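Local coordinates for protein purine nucleoside phosphorylase (PDB 5TBT) that probably catalyses the reversible phosphorolysis of purine nucleosides such as inosine and guanosine, releasing the free base and ribose 1-phosphate, at residues 120-125 and 217-222; 192-197 and 221-226. All blocks are in the same frame, centred on the assembly; numbering follows the deposited sequence.

Interaction 1: residues 120-125 and 217-222; sequences GGINRK and DVVGMS. With CTN (4-amino-1-beta-D-ribofuranosyl-2(1H)-pyrimidinone), chain B; SO4 (sulfate ion), chain C.
Gly120 and Gly121 pair antiparallel with Val219 and Val218 inside the mixed central sheet of the phosphorylase superfamily fold. Backbone bonds dominate. Gly120 and Val219 form the hydrogen-bonded pair: Gly120 N reaches Val219 O at 2.9 Å, and Val219 N returns to Gly120 O at 3.0 Å. Gly121 and Val218 make the adjoining non-hydrogen-bonded pair. Past the strand, Asp217 O takes two donors on one face of its carbonyl plane, Ile122 N at 2.9 Å and Asn123 N at 3.2 Å, so the chain leaving the strand stays pinned to Asp217.

Apolar packing is slight: Ile122 CD1 lies 4.1 Å from Val219 CG1, the two side chains meeting at a slant, and helix 205-213 covers both.

The cytidine sits beside this pairing. Its O2 accepts a weak bond from Met221 N, and its N4 lies 3.5 Å from Gly120 N; Glu203, Tyr202 and His259 bind it too. The sulfate, near Ser222 OG, probably marks the phosphate site.

Side-chain polar bonds close the far end. Asn123 turns CG away from the backbone N (chi1 -167°) and runs alongside Asp217, pointing the same way, amide and carboxylate nearly coplanar. Asn123 OD1 accepts from Lys125 N in an Asx turn, while Asn123 ND2 gives a bond of 2.8 Å to Asp217 OD1, met nearly head-on along its C-O bond.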
loop_
_atom_site.group_PDB
_atom_site.type_symbol
_atom_site.label_atom_id
_atom_site.label_comp_id
_atom_site.label_asym_id
_atom_site.label_seq_id
_atom_site.Cartn_x
_atom_site.Cartn_y
_atom_site.Cartn_z
ATOM N N GLY A 120 -7.756 13.421 12.388
ATOM C CA GLY A 120 -7.721 12.895 13.740
ATOM C C GLY A 120 -6.397 13.212 14.412
ATOM O O GLY A 120 -5.345 13.211 13.780
ATOM N N GLY A 121 -6.468 13.496 15.716
ATOM C CA GLY A 121 -5.287 13.859 16.476
ATOM C C GLY A 121 -4.620 12.643 17.084
ATOM O O GLY A 121 -5.285 11.778 17.663
ATOM N N ILE A 122 -3.298 12.585 16.957
ATOM C CA ILE A 122 -2.483 11.543 17.566
ATOM C C ILE A 122 -1.672 12.091 18.733
ATOM O O ILE A 122 -1.661 11.514 19.821
ATOM C CB ILE A 122 -1.560 10.879 16.521
ATOM C CG1 ILE A 122 -2.385 10.272 15.386
ATOM C CG2 ILE A 122 -0.695 9.822 17.179
ATOM C CD1 ILE A 122 -3.288 9.146 15.826
ATOM N N ASN A 123 -0.977 13.209 18.513
ATOM C CA ASN A 123 -0.193 13.847 19.561
ATOM C C ASN A 123 -1.065 14.127 20.778
ATOM O O ASN A 123 -2.221 14.537 20.652
ATOM C CB ASN A 123 0.420 15.148 19.035
ATOM C CG ASN A 123 1.488 15.708 19.957
ATOM O OD1 ASN A 123 1.208 16.076 21.097
ATOM N ND2 ASN A 123 2.720 15.785 19.461
ATOM N N ARG A 124 -0.502 13.887 21.965
ATOM C CA ARG A 124 -1.262 14.054 23.198
ATOM C C ARG A 124 -1.634 15.506 23.468
ATOM O O ARG A 124 -2.548 15.759 24.258
ATOM C CB ARG A 124 -0.469 13.496 24.382
ATOM N N LYS A 125 -0.951 16.461 22.836
ATOM C CA LYS A 125 -1.249 17.872 23.042
ATOM C C LYS A 125 -2.463 18.353 22.260
ATOM O O LYS A 125 -2.941 19.463 22.514
ATOM C CB LYS A 125 -0.039 18.727 22.655
ATOM C CG LYS A 125 1.142 18.618 23.600
ATOM C CD LYS A 125 2.297 19.475 23.109
ATOM C CE LYS A 125 3.509 19.351 24.013
ATOM N NZ LYS A 125 4.658 20.151 23.504
ATOM N N ASP A 217 1.754 13.138 14.246
ATOM C CA ASP A 217 0.915 13.989 15.078
ATOM C C ASP A 217 -0.544 13.972 14.656
ATOM O O ASP A 217 -1.422 14.205 15.491
ATOM C CB ASP A 217 1.421 15.436 15.052
ATOM C CG ASP A 217 2.871 15.558 15.480
ATOM O OD1 ASP A 217 3.138 15.492 16.698
ATOM O OD2 ASP A 217 3.742 15.736 14.602
ATOM N N VAL A 218 -0.812 13.690 13.381
ATOM C CA VAL A 218 -2.130 13.863 12.783
ATOM C C VAL A 218 -2.295 12.808 11.693
ATOM O O VAL A 218 -1.322 12.393 11.060
ATOM C CB VAL A 218 -2.281 15.302 12.228
ATOM C CG1 VAL A 218 -3.386 15.396 11.205
ATOM C CG2 VAL A 218 -2.532 16.287 13.359
ATOM N N VAL A 219 -3.533 12.358 11.484
ATOM C CA VAL A 219 -3.834 11.370 10.452
ATOM C C VAL A 219 -5.119 11.767 9.733
ATOM O O VAL A 219 -6.109 12.151 10.368
ATOM C CB VAL A 219 -3.941 9.948 11.048
ATOM C CG1 VAL A 219 -4.962 9.912 12.173
ATOM C CG2 VAL A 219 -4.284 8.939 9.962
ATOM N N GLY A 220 -5.098 11.673 8.400
ATOM C CA GLY A 220 -6.251 12.016 7.591
ATOM C C GLY A 220 -6.201 11.320 6.248
ATOM O O GLY A 220 -5.246 10.611 5.923
ATOM N N MET A 221 -7.247 11.558 5.454
ATOM C CA MET A 221 -7.490 10.810 4.226
ATOM C C MET A 221 -7.295 11.629 2.954
ATOM O O MET A 221 -7.742 11.197 1.884
ATOM C CB MET A 221 -8.908 10.233 4.229
ATOM C CG MET A 221 -9.250 9.346 5.413
ATOM S SD MET A 221 -10.974 8.805 5.359
ATOM C CE MET A 221 -11.181 8.158 7.017
ATOM N N SER A 222 -6.654 12.789 3.026
ATOM C CA SER A 222 -6.604 13.679 1.868
ATOM C C SER A 222 -5.264 14.409 1.849
ATOM O O SER A 222 -4.296 14.003 2.504
ATOM C CB SER A 222 -7.795 14.655 1.899
ATOM O OG SER A 222 -7.635 15.630 2.915
HETATM O "O5'" CTN B . -14.981 12.498 8.561
HETATM C "C5'" CTN B . -14.614 12.206 7.248
HETATM C "C4'" CTN B . -14.165 13.452 6.503
HETATM O "O4'" CTN B . -13.245 14.203 7.259
HETATM C "C1'" CTN B . -11.923 13.777 7.023
HETATM N N1 CTN B . -11.378 12.998 8.140
HETATM C C6 CTN B . -11.941 13.057 9.316
HETATM C C5 CTN B . -11.455 12.349 10.367
HETATM C C4 CTN B . -10.364 11.549 10.206
HETATM N N3 CTN B . -9.768 11.491 9.027
HETATM C C2 CTN B . -10.239 12.220 7.972
HETATM O O2 CTN B . -9.704 12.173 6.865
HETATM N N4 CTN B . -9.925 10.883 11.274
HETATM C "C2'" CTN B . -12.010 12.958 5.755
HETATM O "O2'" CTN B . -11.032 13.403 4.843
HETATM C "C3'" CTN B . -13.413 13.049 5.262
HETATM O "O3'" CTN B . -13.579 14.027 4.260
HETATM S S SO4 C . -11.602 16.881 4.648
HETATM O O1 SO4 C . -11.610 17.836 5.663
HETATM O O2 SO4 C . -10.265 16.466 4.417
HETATM O O3 SO4 C . -12.387 15.744 5.061
HETATM O O4 SO4 C . -12.208 17.279 3.407
#

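Interaction 2: residues 192-197 and 221-226; sequences GVYAFN and MSTVPE. With CTN (4-amino-1-beta-D-ribofuranosyl-2(1H)-pyrimidinone), chain B; SO4 (sulfate ion), chain C.
Met221, Phe196 and Tyr194 carry this contact, in which the end of one sheet strand packs on the turn leading into a helix beside the nucleoside pocket. Met221 runs between Asn197 and the cytidine. Met221 CA lies 3.2 Å from Asn197 O in a CA-H...O contact, and the extended methionine chain lies alongside the Asn197 side chain, ND2 of Asn197 4.1 Å from CG of Met221. That same CG comes within 3.2 Å of the cytidine O2, so the methionine lines the base site; Phe161 of a neighbouring subunit also packs on it.

Phe196 swings its ring out with CG anti to the backbone N (chi1 180°), over the first turn of the helix. Met221 O approaches the ring edge, 3.5 Å from CE1 of Phe196. Phe196 CD2 packs 3.8 Å from Val224 CB, and Pro225 CD makes an off-centre CH-pi contact, 4.2 Å from the Phe196 ring centroid.

Tyr194 meets the start of the turn. Its OH accepts a nearly straight bond of 3.1 Å from Ser222 N (168°), which holds the backbone of the residue whose OG probably bonds to the sulfate. Nearer the backbone, Tyr194 CD1 rests 3.7 Å from Val224 CG2.

Around these residues, strand 131-139 runs next to strand 189-196 and sends Asn139 against Phe196 and Val224, Asn117 of strand 112-121 packs on Tyr194, and helix 140-143 touches Phe196 through Pro141.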
loop_
_atom_site.group_PDB
_atom_site.type_symbol
_atom_site.label_atom_id
_atom_site.label_comp_id
_atom_site.label_asym_id
_atom_site.label_seq_id
_atom_site.Cartn_x
_atom_site.Cartn_y
_atom_site.Cartn_z
ATOM N N GLY A 192 2.878 20.011 13.072
ATOM C CA GLY A 192 3.090 18.581 13.210
ATOM C C GLY A 192 3.160 17.869 11.879
ATOM O O GLY A 192 3.085 18.480 10.807
ATOM N N VAL A 193 3.296 16.548 11.977
ATOM C CA VAL A 193 3.486 15.664 10.832
ATOM C C VAL A 193 2.174 14.949 10.538
ATOM O O VAL A 193 1.519 14.428 11.452
ATOM C CB VAL A 193 4.618 14.657 11.098
ATOM C CG1 VAL A 193 4.719 13.648 9.967
ATOM C CG2 VAL A 193 5.941 15.387 11.294
ATOM N N TYR A 194 1.797 14.914 9.263
ATOM C CA TYR A 194 0.514 14.386 8.816
ATOM C C TYR A 194 0.710 13.005 8.204
ATOM O O TYR A 194 1.544 12.829 7.312
ATOM C CB TYR A 194 -0.104 15.350 7.799
ATOM C CG TYR A 194 -1.437 14.955 7.190
ATOM C CD1 TYR A 194 -1.505 14.072 6.116
ATOM C CD2 TYR A 194 -2.621 15.515 7.647
ATOM C CE1 TYR A 194 -2.720 13.731 5.543
ATOM C CE2 TYR A 194 -3.844 15.182 7.078
ATOM C CZ TYR A 194 -3.885 14.289 6.025
ATOM O OH TYR A 194 -5.093 13.956 5.453
ATOM N N ALA A 195 -0.056 12.030 8.680
ATOM C CA ALA A 195 -0.034 10.681 8.128
ATOM C C ALA A 195 -1.211 10.513 7.178
ATOM O O ALA A 195 -2.343 10.878 7.511
ATOM C CB ALA A 195 -0.085 9.629 9.238
ATOM N N PHE A 196 -0.939 9.974 5.994
ATOM C CA PHE A 196 -1.951 9.800 4.959
ATOM C C PHE A 196 -2.529 8.396 5.084
ATOM O O PHE A 196 -1.884 7.415 4.699
ATOM C CB PHE A 196 -1.341 10.030 3.579
ATOM C CG PHE A 196 -2.310 9.873 2.430
ATOM C CD1 PHE A 196 -3.686 9.930 2.620
ATOM C CD2 PHE A 196 -1.826 9.671 1.147
ATOM C CE1 PHE A 196 -4.559 9.784 1.551
ATOM C CE2 PHE A 196 -2.687 9.527 0.075
ATOM C CZ PHE A 196 -4.056 9.583 0.276
ATOM N N ASN A 197 -3.739 8.298 5.624
ATOM C CA ASN A 197 -4.479 7.043 5.647
ATOM C C ASN A 197 -5.415 7.015 4.447
ATOM O O ASN A 197 -6.254 7.908 4.289
ATOM C CB ASN A 197 -5.250 6.892 6.956
ATOM C CG ASN A 197 -6.365 5.870 6.861
ATOM O OD1 ASN A 197 -6.209 4.813 6.254
ATOM N ND2 ASN A 197 -7.508 6.192 7.459
ATOM N N MET A 221 -7.247 11.558 5.454
ATOM C CA MET A 221 -7.490 10.810 4.226
ATOM C C MET A 221 -7.295 11.629 2.954
ATOM O O MET A 221 -7.742 11.197 1.884
ATOM C CB MET A 221 -8.908 10.233 4.229
ATOM C CG MET A 221 -9.250 9.346 5.413
ATOM S SD MET A 221 -10.974 8.805 5.359
ATOM C CE MET A 221 -11.181 8.158 7.017
ATOM N N SER A 222 -6.654 12.789 3.026
ATOM C CA SER A 222 -6.604 13.679 1.868
ATOM C C SER A 222 -5.264 14.409 1.849
ATOM O O SER A 222 -4.296 14.003 2.504
ATOM C CB SER A 222 -7.795 14.655 1.899
ATOM O OG SER A 222 -7.635 15.630 2.915
ATOM N N THR A 223 -5.205 15.473 1.040
ATOM C CA THR A 223 -4.182 16.517 1.079
ATOM C C THR A 223 -2.834 16.100 0.501
ATOM O O THR A 223 -2.286 16.807 -0.349
ATOM C CB THR A 223 -3.994 17.019 2.513
ATOM O OG1 THR A 223 -5.240 17.529 3.003
ATOM C CG2 THR A 223 -2.950 18.123 2.554
ATOM N N VAL A 224 -2.281 14.978 0.975
ATOM C CA VAL A 224 -0.967 14.538 0.489
ATOM C C VAL A 224 -0.927 14.372 -1.023
ATOM O O VAL A 224 0.079 14.760 -1.637
ATOM C CB VAL A 224 -0.519 13.278 1.246
ATOM C CG1 VAL A 224 0.675 12.634 0.561
ATOM C CG2 VAL A 224 -0.177 13.621 2.686
ATOM N N PRO A 225 -1.943 13.805 -1.694
ATOM C CA PRO A 225 -1.877 13.754 -3.167
ATOM C C PRO A 225 -1.769 15.125 -3.814
ATOM O O PRO A 225 -0.980 15.302 -4.751
ATOM C CB PRO A 225 -3.187 13.052 -3.551
ATOM C CG PRO A 225 -3.543 12.238 -2.356
ATOM C CD PRO A 225 -3.101 13.048 -1.176
ATOM N N GLU A 226 -2.544 16.103 -3.338
ATOM C CA GLU A 226 -2.483 17.438 -3.926
ATOM C C GLU A 226 -1.141 18.104 -3.650
ATOM O O GLU A 226 -0.604 18.805 -4.514
ATOM C CB GLU A 226 -3.627 18.304 -3.399
ATOM C CG GLU A 226 -5.013 17.829 -3.792
ATOM C CD GLU A 226 -5.609 16.862 -2.787
ATOM O OE1 GLU A 226 -4.839 16.173 -2.085
ATOM O OE2 GLU A 226 -6.851 16.797 -2.690
HETATM O "O5'" CTN B . -14.981 12.498 8.561
HETATM C "C5'" CTN B . -14.614 12.206 7.248
HETATM C "C4'" CTN B . -14.165 13.452 6.503
HETATM O "O4'" CTN B . -13.245 14.203 7.259
HETATM C "C1'" CTN B . -11.923 13.777 7.023
HETATM N N1 CTN B . -11.378 12.998 8.140
HETATM C C6 CTN B . -11.941 13.057 9.316
HETATM C C5 CTN B . -11.455 12.349 10.367
HETATM C C4 CTN B . -10.364 11.549 10.206
HETATM N N3 CTN B . -9.768 11.491 9.027
HETATM C C2 CTN B . -10.239 12.220 7.972
HETATM O O2 CTN B . -9.704 12.173 6.865
HETATM N N4 CTN B . -9.925 10.883 11.274
HETATM C "C2'" CTN B . -12.010 12.958 5.755
HETATM O "O2'" CTN B . -11.032 13.403 4.843
HETATM C "C3'" CTN B . -13.413 13.049 5.262
HETATM O "O3'" CTN B . -13.579 14.027 4.260
HETATM S S SO4 C . -11.602 16.881 4.648
HETATM O O1 SO4 C . -11.610 17.836 5.663
HETATM O O2 SO4 C . -10.265 16.466 4.417
HETATM O O3 SO4 C . -12.387 15.744 5.061
HETATM O O4 SO4 C . -12.208 17.279 3.407
#

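Following the chain from the N terminus, the first segment met is 120-125, at the end of strand 112-121, the opening side of interaction 1. The chain then passes through strand 131-139 and helix 170-182 to strand 189-196, where interaction 2 begins. Helix 205-213 follows, and strand 218-220 closes the long loop of interaction 1 against strand 112-121. Residues 221-226 close the shorter loop of interaction 2 as the chain enters helix 224-232. The two spans overlap, interaction 2 starting within the first and ending beyond it. Met221 and Ser222 belong to both. Strand 218-220 lies between its antiparallel neighbour 112-121 and its parallel neighbour 189-196, and its exit reaches both cytidine and sulfate.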